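Protein-glutamine gamma-glutamyltransferase 2 (Pagrus major, PDB 1G0D) catalyses the calcium-dependent joining of peptide-bound glutamine to lysine side chains or other primary amines, cross-linking or aminating proteins. Local coordinates at residues Val492-Glu497 with Ala563-Pro568. Sequence-based numbering, arbitrary orientation.
Sequences VEVKNE and ALLDAP
Val492 faces Ala563 and Val494 faces Leu565 across two strand ends that belong to different sheets, a worked example of how two facing sheets of the first C-terminal beta-barrel pack through apolar side chains. The CA atoms of Val492 and Ala563 lie 7.3 Å apart, and the gap widens to 8.2 Å between the CA atoms of Val494 and Leu565. Both strands run in the same general direction, and no hydrogen bond passes between them. Strand 488-496 is instead bonded through its backbone to strands 473-479 and 536-544, whereas strand 558-566 lies between 502-513 and 573-581 in the facing sheet.

Alternation points Val492 and Val494 at Ala563 and Leu565. In Val492, CG1 reaches the CB methyl of Ala563 at 3.7 Å, a single methyl-to-methyl touch. Val494 makes the broader contact, meeting the forked end of Leu565 with both of its branches: CG1 sits 3.9 Å from Leu565 CD1, and CG2 is 4.0 Å from Leu565 CD2. Its chi1 of -178° sets CG1 opposite the backbone N and CG2 opposite the carbonyl carbon, and in this rotation both methyls can lie against the leucine. Leu475 touches both partners of this pair, and Leu506 and Ile574 also pack on Leu565.

On the opposite side of the strand from Val492 and Val494, Lys495 NZ forms a salt bridge with Glu493 OE2 at 3.0 Å, and that carboxylate oxygen is also paired with Lys478. Asn496 ends the apolar row, its ND2 held by the carbonyls of Val532 and Arg500. The side chain of Val492 is about 4 Å from that of Ile477, which probably helps bind GTP. With 143 Å² buried and only dispersion and hydrophobic forces acting, the contact joins the two sheets without fixing their strands in a hydrogen-bonded register.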
loop_
_atom_site.group_PDB
_atom_site.type_symbol
_atom_site.label_atom_id
_atom_site.label_comp_id
_atom_site.label_asym_id
_atom_site.label_seq_id
_atom_site.Cartn_x
_atom_site.Cartn_y
_atom_site.Cartn_z
ATOM N N VAL A 492 3.839 -34.280 -8.034
ATOM C CA VAL A 492 4.987 -34.165 -7.153
ATOM C C VAL A 492 6.007 -35.036 -7.875
ATOM O O VAL A 492 5.849 -36.247 -7.940
ATOM C CB VAL A 492 4.686 -34.759 -5.736
ATOM C CG1 VAL A 492 5.935 -34.734 -4.870
ATOM C CG2 VAL A 492 3.602 -33.945 -5.062
ATOM N N GLU A 493 7.046 -34.423 -8.444
ATOM C CA GLU A 493 8.025 -35.185 -9.168
ATOM C C GLU A 493 9.362 -35.239 -8.480
ATOM O O GLU A 493 9.904 -34.228 -8.069
ATOM C CB GLU A 493 8.181 -34.607 -10.562
ATOM C CG GLU A 493 9.422 -35.082 -11.283
ATOM C CD GLU A 493 9.522 -34.559 -12.705
ATOM O OE1 GLU A 493 9.118 -35.295 -13.636
ATOM O OE2 GLU A 493 10.011 -33.415 -12.885
ATOM N N VAL A 494 9.884 -36.452 -8.349
ATOM C CA VAL A 494 11.181 -36.709 -7.737
ATOM C C VAL A 494 12.138 -37.009 -8.887
ATOM O O VAL A 494 11.920 -37.954 -9.623
ATOM C CB VAL A 494 11.118 -37.965 -6.830
ATOM C CG1 VAL A 494 12.459 -38.165 -6.179
ATOM C CG2 VAL A 494 9.982 -37.846 -5.802
ATOM N N LYS A 495 13.180 -36.213 -9.066
ATOM C CA LYS A 495 14.104 -36.465 -10.166
ATOM C C LYS A 495 15.385 -36.997 -9.621
ATOM O O LYS A 495 16.076 -36.318 -8.885
ATOM C CB LYS A 495 14.448 -35.177 -10.956
ATOM C CG LYS A 495 13.542 -34.834 -12.175
ATOM C CD LYS A 495 13.239 -33.314 -12.320
ATOM C CE LYS A 495 12.974 -32.609 -10.940
ATOM N NZ LYS A 495 11.559 -32.580 -10.426
ATOM N N ASN A 496 15.720 -38.213 -9.980
ATOM C CA ASN A 496 16.975 -38.755 -9.526
ATOM C C ASN A 496 18.003 -38.455 -10.608
ATOM O O ASN A 496 18.031 -39.124 -11.623
ATOM C CB ASN A 496 16.858 -40.274 -9.302
ATOM C CG ASN A 496 18.172 -40.898 -8.885
ATOM O OD1 ASN A 496 19.200 -40.221 -8.800
ATOM N ND2 ASN A 496 18.155 -42.198 -8.626
ATOM N N GLU A 497 18.820 -37.435 -10.447
ATOM C CA GLU A 497 19.826 -37.233 -11.474
ATOM C C GLU A 497 21.152 -37.762 -10.948
ATOM O O GLU A 497 22.172 -37.069 -10.950
ATOM C CB GLU A 497 19.970 -35.766 -11.877
ATOM C CG GLU A 497 18.751 -34.920 -11.667
ATOM C CD GLU A 497 19.028 -33.856 -10.629
ATOM O OE1 GLU A 497 18.885 -32.648 -10.936
ATOM O OE2 GLU A 497 19.405 -34.242 -9.497
ATOM N N ALA A 563 5.943 -31.616 0.205
ATOM C CA ALA A 563 6.377 -32.955 -0.120
ATOM C C ALA A 563 7.673 -33.160 0.617
ATOM O O ALA A 563 8.506 -32.256 0.678
ATOM C CB ALA A 563 6.580 -33.109 -1.622
ATOM N N LEU A 564 7.817 -34.330 1.222
ATOM C CA LEU A 564 9.027 -34.672 1.969
ATOM C C LEU A 564 9.573 -35.879 1.246
ATOM O O LEU A 564 8.816 -36.747 0.821
ATOM C CB LEU A 564 8.667 -35.065 3.401
ATOM C CG LEU A 564 9.557 -34.716 4.582
ATOM C CD1 LEU A 564 10.263 -35.955 5.032
ATOM C CD2 LEU A 564 10.523 -33.610 4.236
ATOM N N LEU A 565 10.877 -35.950 1.083
ATOM C CA LEU A 565 11.458 -37.089 0.400
ATOM C C LEU A 565 12.543 -37.543 1.322
ATOM O O LEU A 565 13.607 -36.948 1.313
ATOM C CB LEU A 565 12.090 -36.647 -0.914
ATOM C CG LEU A 565 12.099 -37.488 -2.189
ATOM C CD1 LEU A 565 13.507 -37.947 -2.471
ATOM C CD2 LEU A 565 11.171 -38.650 -2.058
ATOM N N ASP A 566 12.304 -38.546 2.154
ATOM C CA ASP A 566 13.410 -38.940 2.983
ATOM C C ASP A 566 14.363 -39.716 2.123
ATOM O O ASP A 566 14.162 -40.889 1.781
ATOM C CB ASP A 566 13.004 -39.737 4.196
ATOM C CG ASP A 566 13.834 -39.353 5.401
ATOM O OD1 ASP A 566 13.253 -39.195 6.505
ATOM O OD2 ASP A 566 15.071 -39.189 5.219
ATOM N N ALA A 567 15.399 -38.979 1.748
ATOM C CA ALA A 567 16.453 -39.450 0.891
ATOM C C ALA A 567 17.371 -40.447 1.572
ATOM O O ALA A 567 18.006 -40.142 2.588
ATOM C CB ALA A 567 17.273 -38.244 0.374
ATOM N N PRO A 568 17.440 -41.663 1.016
ATOM C CA PRO A 568 18.253 -42.810 1.456
ATOM C C PRO A 568 19.768 -42.513 1.639
ATOM O O PRO A 568 20.365 -41.809 0.781
ATOM C CB PRO A 568 18.015 -43.853 0.355
ATOM C CG PRO A 568 17.441 -43.053 -0.822
ATOM C CD PRO A 568 16.614 -42.004 -0.158
#